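PDB 2EP5: malonyl CoA reductase (malonate semialdehyde-forming) from Sulfolobus tokodaii, which probably catalyses the NADP-dependent interconversion of malonyl-CoA and malonate semialdehyde, as a member of the aspartate-semialdehyde dehydrogenase family. Local coordinates for residues A[30-35]-A[60-65]; A[103-108]-A[146-151]; A[120-125]-A[338-343]. All blocks are in the same frame, centred on the assembly; numbering follows the deposited sequence.

Contacts 1 and 2 belong to the same parallel sheet of the Rossmann-type NAD(P)-binding domain, 30-35 toward one side and 103-108 with 146-151 at the other; their centres are about 21 Å apart and they do not touch. Contact 3 packs 120-125 against the chain's last helix, and its centre is about 10 Å from that of contact 2. Those two are joined directly by a probable hydrogen bond between Ile-120 N and Lys-147 O, 2.7 Å long. Contact 3 also reaches contact 1, where Leu-30 CD2 lies 3.9 Å from Ile-338 CG2. Contact 2 ends at Cys-151, the predicted acyl-thioester nucleophile.

Contact 1 of 3, residues A[30-35]-A[60-65]; sequences LELVKV and EEVQDL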
loop_
_atom_site.group_PDB
_atom_site.type_symbol
_atom_site.label_atom_id
_atom_site.label_comp_id
_atom_site.label_asym_id
_atom_site.label_seq_id
_atom_site.Cartn_x
_atom_site.Cartn_y
_atom_site.Cartn_z
ATOM N N LEU A 30 12.073 32.700 17.833
ATOM C CA LEU A 30 12.472 31.509 18.578
ATOM C C LEU A 30 13.770 30.984 17.964
ATOM O O LEU A 30 13.770 30.494 16.841
ATOM C CB LEU A 30 11.372 30.443 18.492
ATOM C CG LEU A 30 10.418 30.223 19.674
ATOM C CD1 LEU A 30 10.144 31.516 20.411
ATOM C CD2 LEU A 30 9.130 29.599 19.158
ATOM N N GLU A 31 14.871 31.092 18.702
ATOM C CA GLU A 31 16.177 30.647 18.220
ATOM C C GLU A 31 16.633 29.327 18.836
ATOM O O GLU A 31 17.073 29.281 19.990
ATOM C CB GLU A 31 17.231 31.726 18.489
ATOM C CG GLU A 31 18.661 31.321 18.121
ATOM C CD GLU A 31 19.644 32.486 18.193
ATOM O OE1 GLU A 31 19.580 33.266 19.169
ATOM O OE2 GLU A 31 20.487 32.618 17.277
ATOM N N LEU A 32 16.538 28.260 18.051
ATOM C CA LEU A 32 16.936 26.936 18.502
ATOM C C LEU A 32 18.456 26.881 18.588
ATOM O O LEU A 32 19.152 26.948 17.567
ATOM C CB LEU A 32 16.416 25.874 17.532
ATOM C CG LEU A 32 16.825 24.425 17.799
ATOM C CD1 LEU A 32 16.368 24.006 19.193
ATOM C CD2 LEU A 32 16.218 23.520 16.726
ATOM N N VAL A 33 18.968 26.762 19.809
ATOM C CA VAL A 33 20.404 26.725 20.020
ATOM C C VAL A 33 20.902 25.397 20.557
ATOM O O VAL A 33 22.108 25.164 20.599
ATOM C CB VAL A 33 20.848 27.835 20.987
ATOM C CG1 VAL A 33 20.392 29.190 20.461
ATOM C CG2 VAL A 33 20.283 27.573 22.381
ATOM N N LYS A 34 19.980 24.533 20.967
ATOM C CA LYS A 34 20.358 23.226 21.508
ATOM C C LYS A 34 19.339 22.125 21.238
ATOM O O LYS A 34 18.137 22.296 21.444
ATOM C CB LYS A 34 20.602 23.315 23.025
ATOM C CG LYS A 34 21.884 24.035 23.413
ATOM C CD LYS A 34 22.012 24.188 24.911
ATOM C CE LYS A 34 23.353 24.801 25.263
ATOM N NZ LYS A 34 23.540 24.904 26.729
ATOM N N VAL A 35 19.845 20.991 20.772
ATOM C CA VAL A 35 19.012 19.840 20.485
ATOM C C VAL A 35 19.586 18.696 21.293
ATOM O O VAL A 35 20.808 18.577 21.450
ATOM C CB VAL A 35 19.028 19.469 18.982
ATOM C CG1 VAL A 35 18.318 20.537 18.183
ATOM C CG2 VAL A 35 20.460 19.310 18.495
ATOM N N GLU A 60 20.599 24.236 7.604
ATOM C CA GLU A 60 21.975 24.567 7.960
ATOM C C GLU A 60 22.034 25.193 9.341
ATOM O O GLU A 60 23.011 25.032 10.068
ATOM C CB GLU A 60 22.584 25.534 6.944
ATOM C CG GLU A 60 22.969 24.899 5.621
ATOM C CD GLU A 60 23.930 25.767 4.825
ATOM O OE1 GLU A 60 25.069 25.991 5.293
ATOM O OE2 GLU A 60 23.546 26.227 3.733
ATOM N N GLU A 61 20.978 25.909 9.700
ATOM C CA GLU A 61 20.917 26.556 10.999
ATOM C C GLU A 61 20.863 25.549 12.147
ATOM O O GLU A 61 21.012 25.929 13.312
ATOM C CB GLU A 61 19.710 27.504 11.065
ATOM C CG GLU A 61 18.489 27.070 10.261
ATOM C CD GLU A 61 18.563 27.479 8.793
ATOM O OE1 GLU A 61 19.482 27.021 8.081
ATOM O OE2 GLU A 61 17.696 28.263 8.346
ATOM N N VAL A 62 20.672 24.269 11.825
ATOM C CA VAL A 62 20.598 23.236 12.859
ATOM C C VAL A 62 21.494 22.014 12.644
ATOM O O VAL A 62 21.824 21.310 13.600
ATOM C CB VAL A 62 19.143 22.730 13.041
ATOM C CG1 VAL A 62 18.216 23.898 13.332
ATOM C CG2 VAL A 62 18.685 21.989 11.796
ATOM N N GLN A 63 21.892 21.760 11.401
ATOM C CA GLN A 63 22.726 20.599 11.098
ATOM C C GLN A 63 23.979 20.464 11.957
ATOM O O GLN A 63 24.372 19.350 12.313
ATOM C CB GLN A 63 23.131 20.594 9.619
ATOM C CG GLN A 63 23.877 21.834 9.158
ATOM C CD GLN A 63 24.491 21.665 7.774
ATOM O OE1 GLN A 63 23.839 21.185 6.844
ATOM N NE2 GLN A 63 25.751 22.067 7.635
ATOM N N ASP A 64 24.606 21.587 12.294
ATOM C CA ASP A 64 25.820 21.533 13.099
ATOM C C ASP A 64 25.604 21.686 14.604
ATOM O O ASP A 64 26.551 21.559 15.381
ATOM C CB ASP A 64 26.831 22.573 12.602
ATOM C CG ASP A 64 27.434 22.205 11.249
ATOM O OD1 ASP A 64 27.930 21.069 11.103
ATOM O OD2 ASP A 64 27.417 23.054 10.332
ATOM N N LEU A 65 24.365 21.949 15.014
ATOM C CA LEU A 65 24.044 22.092 16.435
ATOM C C LEU A 65 24.509 20.839 17.170
ATOM O O LEU A 65 24.180 19.716 16.784
ATOM C CB LEU A 65 22.535 22.283 16.630
ATOM C CG LEU A 65 21.919 23.567 16.064
ATOM C CD1 LEU A 65 20.416 23.566 16.280
ATOM C CD2 LEU A 65 22.555 24.775 16.744
#
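In the Rossmann-type nucleotide-binding domain, strand 30-35 lies between strands 5-10 and 67-68 of the parallel sheet, and the weakly bonded helical turn at 60-63 runs on toward strand 67-68. The contact is apolar, branched side chains meeting one another and, at Leu-65, the strand's backbone oxygens, with no hydrogen bond between the segments. Leu-65 is the centre of the contact. Its CG stands anti to its own carbonyl carbon; with chi2 at 177° CD1 is anti to CA, and both methyls come to lie by the strand's backbone oxygens. CD1 comes obliquely alongside Leu-32, 4.0 Å from Leu-32 CG, while CD2 rests 3.9 Å from Val-33 O. Val-35 crosses Leu-65 at about a right angle and sets its CG2 4.1 Å from Leu-65 CB. Beta-branched valine suits the strand, and the longer, forked leucine lets a loop residue span to it. A backbone bond from Leu-65 N to Val-62 O closes the turn 62-65. Besides touching Val-21 of helix 15-24, the Val-62 side chain crosses Leu-32 nearly perpendicularly, tip to tip: Leu-32 CD2 and Val-62 CG1 are 4.0 Å apart.

Contact 2 of 3, residues A[103-108]-A[146-151]; sequences IVVSNA and VKNPNC
Lys-147 leaves the backbone with CG anti to its carbonyl carbon (chi1 -77°), bends at the next bond (chi2 -73°) and then runs extended, so that NZ reaches across to the end of the neighbouring strand. Ser-106 holds OG anti to its backbone N (chi1 160°), and the two ends meet: Lys-147 NZ gives a bond of 2.8 Å to Ser-106 OG. A second, of 2.8 Å from Lys-147 NZ to Ala-108 O, arrives from above the carbonyl plane. The same OG accepts from Ala-108 N at 3.0 Å, making an ST turn that closes the strand end. Glu-94 of helix 87-99 joins both side chains, with a salt bridge to Lys-147 and a hydrogen bond to Ser-106, which should balance the buried ammonium charge. Val-105 and Val-146 lie on the other face, toward Met-344. The strands pair in parallel: Val-104 O takes Val-146 N at 2.9 Å, Val-146 O takes Ser-106 N, and Ser-106 O takes Asn-148 N. Asn-148 sets CB 3.9 Å from Asn-107 CB, and its amide, with both a donor and an acceptor, suits a place between a loop and a helix: ND2 bonds to Ile-120 O and OD1 to Thr-337 OG1. This is a parallel pair at the edge of a Rossmann-type sheet, whose outer strand leads to the helix carrying Cys-151, the predicted acyl-thioester nucleophile.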
loop_
_atom_site.group_PDB
_atom_site.type_symbol
_atom_site.label_atom_id
_atom_site.label_comp_id
_atom_site.label_asym_id
_atom_site.label_seq_id
_atom_site.Cartn_x
_atom_site.Cartn_y
_atom_site.Cartn_z
ATOM N N ILE A 103 11.976 26.347 32.455
ATOM C CA ILE A 103 10.611 26.480 31.944
ATOM C C ILE A 103 10.511 25.409 30.843
ATOM O O ILE A 103 11.222 25.474 29.836
ATOM C CB ILE A 103 10.358 27.858 31.302
ATOM C CG1 ILE A 103 10.418 28.958 32.368
ATOM C CG2 ILE A 103 9.000 27.856 30.610
ATOM C CD1 ILE A 103 10.172 30.346 31.825
ATOM N N VAL A 104 9.642 24.421 31.048
ATOM C CA VAL A 104 9.485 23.333 30.090
ATOM C C VAL A 104 8.102 23.272 29.451
ATOM O O VAL A 104 7.085 23.330 30.151
ATOM C CB VAL A 104 9.748 21.960 30.767
ATOM C CG1 VAL A 104 9.621 20.837 29.750
ATOM C CG2 VAL A 104 11.121 21.945 31.413
ATOM N N VAL A 105 8.077 23.153 28.122
ATOM C CA VAL A 105 6.840 23.027 27.344
ATOM C C VAL A 105 7.009 21.697 26.607
ATOM O O VAL A 105 7.869 21.558 25.727
ATOM C CB VAL A 105 6.673 24.163 26.315
ATOM C CG1 VAL A 105 5.341 24.011 25.586
ATOM C CG2 VAL A 105 6.732 25.511 27.008
ATOM N N SER A 106 6.184 20.721 26.970
ATOM C CA SER A 106 6.299 19.383 26.409
ATOM C C SER A 106 5.035 18.769 25.826
ATOM O O SER A 106 3.927 19.020 26.317
ATOM C CB SER A 106 6.851 18.457 27.498
ATOM O OG SER A 106 6.582 17.102 27.209
ATOM N N ASN A 107 5.195 17.962 24.774
ATOM C CA ASN A 107 4.039 17.299 24.190
ATOM C C ASN A 107 4.000 15.816 24.551
ATOM O O ASN A 107 3.222 15.052 23.990
ATOM C CB ASN A 107 3.946 17.525 22.657
ATOM C CG ASN A 107 5.234 17.184 21.897
ATOM O OD1 ASN A 107 5.671 17.958 21.037
ATOM N ND2 ASN A 107 5.824 16.030 22.182
ATOM N N ALA A 108 4.836 15.416 25.505
ATOM C CA ALA A 108 4.861 14.028 25.977
ATOM C C ALA A 108 3.751 13.885 27.019
ATOM O O ALA A 108 3.442 14.833 27.734
ATOM C CB ALA A 108 6.208 13.700 26.598
ATOM N N VAL A 146 4.456 23.118 31.292
ATOM C CA VAL A 146 3.248 23.262 30.482
ATOM C C VAL A 146 3.162 22.030 29.586
ATOM O O VAL A 146 4.178 21.519 29.113
ATOM C CB VAL A 146 3.292 24.541 29.599
ATOM C CG1 VAL A 146 2.021 24.638 28.756
ATOM C CG2 VAL A 146 3.433 25.787 30.483
ATOM N N LYS A 147 1.956 21.539 29.355
ATOM C CA LYS A 147 1.808 20.360 28.530
ATOM C C LYS A 147 0.897 20.556 27.337
ATOM O O LYS A 147 0.065 21.461 27.307
ATOM C CB LYS A 147 1.303 19.199 29.387
ATOM C CG LYS A 147 2.382 18.560 30.254
ATOM C CD LYS A 147 3.340 17.731 29.399
ATOM C CE LYS A 147 4.519 17.223 30.204
ATOM N NZ LYS A 147 5.238 16.129 29.501
ATOM N N ASN A 148 1.090 19.710 26.335
ATOM C CA ASN A 148 0.280 19.726 25.127
ATOM C C ASN A 148 -0.376 18.354 25.090
ATOM O O ASN A 148 0.214 17.361 25.518
ATOM C CB ASN A 148 1.157 19.950 23.896
ATOM C CG ASN A 148 1.707 21.356 23.835
ATOM O OD1 ASN A 148 2.920 21.569 23.838
ATOM N ND2 ASN A 148 0.812 22.332 23.788
ATOM N N PRO A 149 -1.606 18.276 24.577
ATOM C CA PRO A 149 -2.307 16.993 24.523
ATOM C C PRO A 149 -1.921 15.998 23.438
ATOM O O PRO A 149 -1.153 16.295 22.521
ATOM C CB PRO A 149 -3.768 17.420 24.397
ATOM C CG PRO A 149 -3.662 18.633 23.516
ATOM C CD PRO A 149 -2.475 19.375 24.116
ATOM N N ASN A 150 -2.475 14.801 23.582
ATOM C CA ASN A 150 -2.305 13.717 22.629
ATOM C C ASN A 150 -2.735 14.287 21.270
ATOM O O ASN A 150 -3.733 15.015 21.183
ATOM C CB ASN A 150 -3.194 12.539 23.068
ATOM C CG ASN A 150 -3.538 11.594 21.936
ATOM O OD1 ASN A 150 -4.539 11.780 21.239
ATOM N ND2 ASN A 150 -2.710 10.571 21.745
ATOM N N CYS A 151 -1.976 13.976 20.223
ATOM C CA CYS A 151 -2.268 14.491 18.884
ATOM C C CYS A 151 -3.724 14.331 18.454
ATOM O O CYS A 151 -4.334 15.273 17.942
ATOM C CB CYS A 151 -1.326 13.852 17.848
ATOM S SG CYS A 151 -1.134 12.059 17.955
#

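Contact 3 of 3, residues A[120-125]-A[338-343]; sequences INPEIN and ILTVEV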
loop_
_atom_site.group_PDB
_atom_site.type_symbol
_atom_site.label_atom_id
_atom_site.label_comp_id
_atom_site.label_asym_id
_atom_site.label_seq_id
_atom_site.Cartn_x
_atom_site.Cartn_y
_atom_site.Cartn_z
ATOM N N ILE A 120 -2.309 22.619 27.099
ATOM C CA ILE A 120 -2.663 23.590 26.083
ATOM C C ILE A 120 -2.785 23.222 24.617
ATOM O O ILE A 120 -1.991 22.466 24.065
ATOM C CB ILE A 120 -1.704 24.809 26.144
ATOM C CG1 ILE A 120 -1.670 25.380 27.567
ATOM C CG2 ILE A 120 -2.163 25.895 25.167
ATOM C CD1 ILE A 120 -3.021 25.833 28.084
ATOM N N ASN A 121 -3.825 23.797 24.020
ATOM C CA ASN A 121 -4.126 23.723 22.600
ATOM C C ASN A 121 -4.551 25.182 22.455
ATOM O O ASN A 121 -5.713 25.532 22.683
ATOM C CB ASN A 121 -5.290 22.778 22.281
ATOM C CG ASN A 121 -5.417 22.519 20.783
ATOM O OD1 ASN A 121 -4.722 23.151 19.983
ATOM N ND2 ASN A 121 -6.300 21.596 20.397
ATOM N N PRO A 122 -3.593 26.056 22.096
ATOM C CA PRO A 122 -3.735 27.506 21.912
ATOM C C PRO A 122 -5.145 28.072 21.709
ATOM O O PRO A 122 -5.697 28.716 22.601
ATOM C CB PRO A 122 -2.802 27.788 20.743
ATOM C CG PRO A 122 -1.674 26.854 21.017
ATOM C CD PRO A 122 -2.398 25.569 21.375
ATOM N N GLU A 123 -5.718 27.842 20.536
ATOM C CA GLU A 123 -7.051 28.345 20.225
ATOM C C GLU A 123 -8.121 27.904 21.221
ATOM O O GLU A 123 -9.021 28.667 21.561
ATOM C CB GLU A 123 -7.474 27.896 18.817
ATOM C CG GLU A 123 -6.683 28.520 17.670
ATOM C CD GLU A 123 -5.405 27.770 17.332
ATOM O OE1 GLU A 123 -4.896 27.022 18.187
ATOM O OE2 GLU A 123 -4.893 27.941 16.208
ATOM N N ILE A 124 -8.012 26.676 21.700
ATOM C CA ILE A 124 -9.005 26.123 22.607
ATOM C C ILE A 124 -9.001 26.599 24.065
ATOM O O ILE A 124 -10.051 26.966 24.598
ATOM C CB ILE A 124 -8.925 24.578 22.585
ATOM C CG1 ILE A 124 -8.904 24.082 21.136
ATOM C CG2 ILE A 124 -10.113 23.975 23.313
ATOM C CD1 ILE A 124 -10.077 24.562 20.298
ATOM N N ASN A 125 -7.839 26.598 24.714
ATOM C CA ASN A 125 -7.789 26.993 26.118
ATOM C C ASN A 125 -6.533 27.745 26.556
ATOM O O ASN A 125 -5.912 27.387 27.557
ATOM C CB ASN A 125 -7.964 25.748 26.998
ATOM C CG ASN A 125 -6.847 24.740 26.806
ATOM O OD1 ASN A 125 -6.232 24.676 25.744
ATOM N ND2 ASN A 125 -6.587 23.939 27.826
ATOM N N ILE A 338 5.065 24.787 19.654
ATOM C CA ILE A 338 5.686 26.037 19.243
ATOM C C ILE A 338 4.669 27.170 19.369
ATOM O O ILE A 338 5.008 28.279 19.793
ATOM C CB ILE A 338 6.211 25.915 17.782
ATOM C CG1 ILE A 338 7.399 24.945 17.750
ATOM C CG2 ILE A 338 6.605 27.279 17.233
ATOM C CD1 ILE A 338 7.850 24.555 16.349
ATOM N N LEU A 339 3.420 26.885 19.015
ATOM C CA LEU A 339 2.363 27.889 19.092
ATOM C C LEU A 339 2.096 28.220 20.559
ATOM O O LEU A 339 1.753 29.355 20.905
ATOM C CB LEU A 339 1.068 27.370 18.448
ATOM C CG LEU A 339 0.189 28.368 17.680
ATOM C CD1 LEU A 339 -1.267 27.991 17.868
ATOM C CD2 LEU A 339 0.409 29.786 18.153
ATOM N N THR A 340 2.250 27.222 21.424
ATOM C CA THR A 340 2.028 27.427 22.846
ATOM C C THR A 340 3.070 28.394 23.377
ATOM O O THR A 340 2.750 29.279 24.169
ATOM C CB THR A 340 2.091 26.095 23.628
ATOM O OG1 THR A 340 1.043 25.229 23.171
ATOM C CG2 THR A 340 1.912 26.342 25.126
ATOM N N VAL A 341 4.316 28.236 22.931
ATOM C CA VAL A 341 5.383 29.136 23.369
ATOM C C VAL A 341 5.094 30.558 22.873
ATOM O O VAL A 341 5.252 31.527 23.622
ATOM C CB VAL A 341 6.785 28.706 22.841
ATOM C CG1 VAL A 341 7.840 29.679 23.346
ATOM C CG2 VAL A 341 7.121 27.296 23.305
ATOM N N GLU A 342 4.658 30.685 21.623
ATOM C CA GLU A 342 4.357 32.012 21.083
ATOM C C GLU A 342 3.301 32.708 21.950
ATOM O O GLU A 342 3.439 33.883 22.295
ATOM C CB GLU A 342 3.864 31.910 19.634
ATOM C CG GLU A 342 4.730 31.014 18.757
ATOM C CD GLU A 342 4.350 31.057 17.283
ATOM O OE1 GLU A 342 3.174 31.324 16.962
ATOM O OE2 GLU A 342 5.232 30.806 16.439
ATOM N N VAL A 343 2.251 31.976 22.307
ATOM C CA VAL A 343 1.190 32.529 23.139
ATOM C C VAL A 343 1.737 32.998 24.493
ATOM O O VAL A 343 1.403 34.086 24.963
ATOM C CB VAL A 343 0.075 31.484 23.393
ATOM C CG1 VAL A 343 -0.894 32.009 24.442
ATOM C CG2 VAL A 343 -0.660 31.166 22.092
#
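The C-terminal helix 334-347 comes back to the Rossmann-type domain after more than two hundred intervening residues and lies against the short helix 122-125 and the chain just before it. Apolar packing carries most of the contact. Pro-122 faces the long helix, and Leu-339 crosses its ring obliquely. Leu-339 CD1 is only 3.3 Å from Pro-122 CB, a tight approach. The leucine torsions (chi1 -144°, chi2 -146°) fall away from the staggered positions, consistent with some strain. Proline suits a place near the beginning of a helix, where its missing N-H costs little and its compact, rigid ring offers an apolar surface. Val-343, one turn beyond Leu-339, adds its CG2 at 4.2 Å from Pro-122 CB.

Thr-340 joins the apolar and the polar sides. Its CG2 lies 4.1 Å from Ile-120 CB, the two side chains crossing obliquely. Its hydroxyl is buried but satisfied, bonding to Asn-148 ND2 and to Ile-336 O; threonine suits a buried helix position because its hydroxyl can bond to the carbonyl one turn back.

Charge enters through Glu-123. Bent at its second torsion, it lays its carboxylate by the leucine, with OE1 3.8 Å from Leu-339 CD1. Arg-331 forms a salt bridge with OE1, and Gln-273 bonds OE2, so both carboxylate oxygens have a partner, which would favour the ionised form. The Asn-125 side chain reaches back to the backbone ahead of Pro-122: Asn-125 OD1 receives Asn-121 N in the plane of its carbonyl, 3.1 Å away.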